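PDB 4G6V: Adhesin/hemolysin from Burkholderia pseudomallei 1026a, which acts as the toxin of a contact-dependent growth inhibition system, a tRNase that inhibits the growth of closely related neighbouring bacteria and is paired here with its immunity protein CdiI. Local coordinates for residues Q68-L73 with V80-E85; Y104-A107 with N113-T116. All blocks are in the same frame, centred on the assembly; numbering follows the deposited sequence.

Contact 1 (Q68-L73 with V80-E85); sequences QSAVTL and VVQNPE
The flat carboxamide of Gln82 presents a face to the methyl of Ala70. Ala70 CB stands 3.5 Å from Gln82 CD, and since its height above the amide plane is practically the same, the methyl sits squarely over the carbonyl carbon and not beside an edge. Its distances to Gln82 OE1, 3.7 Å, and Gln82 NE2, 4.0 Å, fit that placement. The chain reaches there by leaving the backbone with CG anti to the carbonyl carbon (chi1 -71°) and running on extended, and Gln82 CG also brushes the same methyl. At the amide's nitrogen end a hydrogen bond from NE2 to Asn67 OD1 of helix 57-74, the helix that carries Ala70, helps fix the rotation of the group. Helix 57-74 and strand 79-82 belong to a beta-alpha-beta unit with strand 43-45, in keeping with the PDDEXK nuclease clan; the axes of 68-73 and 80-82 run nearly antiparallel, at 160°, and approach to 8.9 Å. Two residues earlier on the strand, Val80 faces the helix with both branches. With CG1 anti to the backbone N (chi1 178°), CG1 lies 4.0 Å from Ala70 CB while CG2 lies 4.0 Å from Leu73 CB, so one strand residue meets two helix residues three positions apart. All four touching residues are buried, and no hydrogen bond passes between the two segments. Leu44 of the neighbouring strand also touches Ala70 and Val80, and Tyr94 touches Ala70. The Gln82 side chain lies about 4 Å from that of Glu66, probably an active-site residue.

Contact 2 (Y104-A107 with N113-T116); sequences YAPA and NIAT
The backbones stay well apart, with the CA atoms of Pro106 and Ile114 the nearest pair at 7.0 Å and no hydrogen bond between the segments, so side chains make the contact. Ile114 supplies two separate branches to two different partners. Its CG2 comes to the edge of the Tyr104 ring, near the ring plane, at 3.6 Å from Tyr104 CE2. That branch is anti to the backbone N of Ile114, whereas CG1 is anti to the carbonyl carbon (chi1 -59°), which sends the longer arm off to the proline. There Ile114 CD1 rests 3.6 Å from Pro106 CB and 3.9 Å from Pro106 CG, the two side chains crossing at about a right angle. The phenol oxygen also lies against Ile114: Tyr104 OH is 3.6 Å from Ile114 CA, a van der Waals approach to the backbone, and equally near Ile114 CG2. Within 104-107 Pro106 folds back over the tyrosine, its CD standing 3.9 Å above the ring plane over the centre. One ring therefore has proline on a face and isoleucine at an edge, and all three residues are buried. Tyr104 also touches Lys121, probably an active-site residue, and Ala107 N donates to Glu98 OE2 of the CdiI chain, which places the loop at the toxin-immunity interface. Backbone hydrogen bonds of Tyr104 with Val131 and Asn133 join the end of strand 99-104 to strand 129-133, where Pro106 packs on Val132, and the tyrosine side chain also touches Thr117 and Ile118 of helix 111-123.

Overall arrangement
From the N terminus, the chain passes through strand 43-45 into helix 57-74, and contact 1 closes the short connection from that helix to strand 79-82. Strands 94-96 and 99-104 follow before contact 2 closes the connection from strand 99-104 to helix 111-123. The two are thus in series: neither encloses nor crosses the other. Their centres lie 19 Å apart on opposite sides of the chain's centre, with nearest atoms about 6 Å apart and not touching. The mixed sheet spans the gap: contact 1 packs helix 57-74 on strand 79-82, and contact 2 starts at the end of strand 99-104. Helix 57-74 also reaches contact 2, where Arg65 meets Ala105.

Contact 1 (Q68-L73 with V80-E85)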
# COMPACT_ATOMS: atom_id res chain seq x y z
N GLN A 68 13.75 7.04 4.24
CA GLN A 68 14.45 7.98 3.38
C GLN A 68 13.61 9.17 2.92
O GLN A 68 14.13 10.28 2.81
CB GLN A 68 15.04 7.26 2.18
CG GLN A 68 16.20 6.35 2.54
CD GLN A 68 16.72 5.57 1.35
OE1 GLN A 68 15.95 5.11 0.49
NE2 GLN A 68 18.04 5.44 1.28
N SER A 69 12.32 8.95 2.63
CA SER A 69 11.44 10.05 2.23
C SER A 69 11.29 11.08 3.34
O SER A 69 11.19 12.27 3.06
CB SER A 69 10.08 9.54 1.80
OG SER A 69 10.13 9.08 0.46
N ALA A 70 11.29 10.62 4.58
CA ALA A 70 11.20 11.49 5.75
C ALA A 70 12.39 12.45 5.80
O ALA A 70 12.23 13.66 5.97
CB ALA A 70 11.10 10.67 7.03
N VAL A 71 13.58 11.90 5.67
CA VAL A 71 14.79 12.71 5.77
C VAL A 71 14.84 13.70 4.62
O VAL A 71 15.20 14.87 4.81
CB VAL A 71 16.05 11.80 5.81
CG1 VAL A 71 17.34 12.56 5.38
CG2 VAL A 71 16.20 11.18 7.19
N THR A 72 14.47 13.24 3.43
CA THR A 72 14.56 14.07 2.23
C THR A 72 13.65 15.27 2.34
O THR A 72 14.01 16.36 1.90
CB THR A 72 14.21 13.27 0.95
OG1 THR A 72 15.29 12.38 0.62
CG2 THR A 72 13.96 14.19 -0.25
N LEU A 73 12.47 15.07 2.91
CA LEU A 73 11.49 16.14 3.03
C LEU A 73 11.87 17.12 4.15
O LEU A 73 11.80 18.34 3.97
CB LEU A 73 10.07 15.59 3.22
CG LEU A 73 9.56 14.97 1.91
CD1 LEU A 73 8.12 14.53 2.01
CD2 LEU A 73 9.75 15.91 0.73
N VAL A 80 8.44 17.09 9.59
CA VAL A 80 8.05 15.70 9.44
C VAL A 80 8.08 14.92 10.75
O VAL A 80 9.13 14.83 11.40
CB VAL A 80 8.97 14.97 8.42
CG1 VAL A 80 8.57 13.52 8.33
CG2 VAL A 80 8.89 15.63 7.05
N VAL A 81 6.93 14.36 11.13
CA VAL A 81 6.89 13.41 12.24
C VAL A 81 6.65 11.97 11.78
O VAL A 81 5.61 11.65 11.18
CB VAL A 81 5.82 13.76 13.28
CG1 VAL A 81 5.94 12.86 14.53
CG2 VAL A 81 5.89 15.24 13.62
N GLN A 82 7.60 11.10 12.09
CA GLN A 82 7.52 9.70 11.70
C GLN A 82 6.74 8.88 12.72
O GLN A 82 6.90 9.06 13.94
CB GLN A 82 8.93 9.12 11.55
CG GLN A 82 9.68 9.62 10.33
CD GLN A 82 10.84 8.73 9.99
OE1 GLN A 82 12.01 9.08 10.21
NE2 GLN A 82 10.54 7.57 9.43
N ASN A 83 5.90 7.98 12.22
CA ASN A 83 5.09 7.11 13.06
C ASN A 83 4.38 7.87 14.19
O ASN A 83 4.54 7.54 15.37
CB ASN A 83 5.93 5.94 13.59
CG ASN A 83 6.62 5.17 12.46
OD1 ASN A 83 5.96 4.49 11.67
ND2 ASN A 83 7.94 5.28 12.38
N PRO A 84 3.58 8.88 13.81
CA PRO A 84 2.85 9.70 14.78
C PRO A 84 1.73 8.93 15.46
O PRO A 84 1.07 8.15 14.79
CB PRO A 84 2.24 10.81 13.90
CG PRO A 84 2.17 10.21 12.52
CD PRO A 84 3.40 9.37 12.42
N GLU A 85 1.50 9.14 16.75
CA GLU A 85 0.25 8.64 17.33
C GLU A 85 -0.96 9.36 16.69
O GLU A 85 -0.95 10.57 16.51
CB GLU A 85 0.24 8.86 18.85
CG GLU A 85 1.42 8.26 19.57
CD GLU A 85 1.23 6.77 19.83
OE1 GLU A 85 2.25 6.08 20.11
OE2 GLU A 85 0.07 6.31 19.75

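Contact 2 (Y104-A107 with N113-T116)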
# COMPACT_ATOMS: atom_id res chain seq x y z
N TYR A 104 4.65 5.72 -0.49
CA TYR A 104 4.44 4.68 -1.49
C TYR A 104 5.61 4.71 -2.48
O TYR A 104 5.86 5.72 -3.15
CB TYR A 104 3.09 4.86 -2.19
CG TYR A 104 2.91 4.13 -3.49
CD1 TYR A 104 3.26 2.79 -3.63
CD2 TYR A 104 2.37 4.78 -4.59
CE1 TYR A 104 3.09 2.13 -4.84
CE2 TYR A 104 2.17 4.12 -5.80
CZ TYR A 104 2.53 2.80 -5.92
OH TYR A 104 2.32 2.16 -7.14
N ALA A 105 6.34 3.61 -2.52
CA ALA A 105 7.60 3.60 -3.26
C ALA A 105 7.55 2.57 -4.38
O ALA A 105 8.14 1.51 -4.28
CB ALA A 105 8.76 3.33 -2.32
N PRO A 106 6.85 2.92 -5.46
CA PRO A 106 6.61 2.01 -6.58
C PRO A 106 7.92 1.51 -7.18
O PRO A 106 8.85 2.30 -7.36
CB PRO A 106 5.87 2.89 -7.60
CG PRO A 106 6.30 4.28 -7.27
CD PRO A 106 6.37 4.28 -5.77
N ALA A 107 7.99 0.21 -7.44
CA ALA A 107 9.12 -0.36 -8.15
C ALA A 107 8.71 -0.53 -9.61
O ALA A 107 9.55 -0.55 -10.51
CB ALA A 107 9.53 -1.68 -7.54
N ASN A 113 -0.89 1.75 -13.62
CA ASN A 113 -0.96 0.84 -12.48
C ASN A 113 -0.62 1.56 -11.18
O ASN A 113 -1.24 1.31 -10.13
CB ASN A 113 -0.05 -0.37 -12.70
CG ASN A 113 -0.58 -1.31 -13.78
OD1 ASN A 113 -1.48 -0.97 -14.55
ND2 ASN A 113 -0.02 -2.51 -13.85
N ILE A 114 0.35 2.47 -11.25
CA ILE A 114 0.68 3.29 -10.11
C ILE A 114 -0.54 4.07 -9.65
O ILE A 114 -0.84 4.10 -8.46
CB ILE A 114 1.85 4.26 -10.42
CG1 ILE A 114 3.09 3.47 -10.83
CG2 ILE A 114 2.13 5.16 -9.21
CD1 ILE A 114 4.38 4.22 -10.64
N ALA A 115 -1.24 4.68 -10.60
CA ALA A 115 -2.51 5.35 -10.28
C ALA A 115 -3.52 4.37 -9.69
O ALA A 115 -4.10 4.65 -8.64
CB ALA A 115 -3.11 6.07 -11.50
N THR A 116 -3.73 3.24 -10.37
CA THR A 116 -4.70 2.24 -9.89
C THR A 116 -4.39 1.89 -8.44
O THR A 116 -5.29 1.69 -7.61
CB THR A 116 -4.67 0.94 -10.74
OG1 THR A 116 -5.07 1.21 -12.09
CG2 THR A 116 -5.61 -0.11 -10.16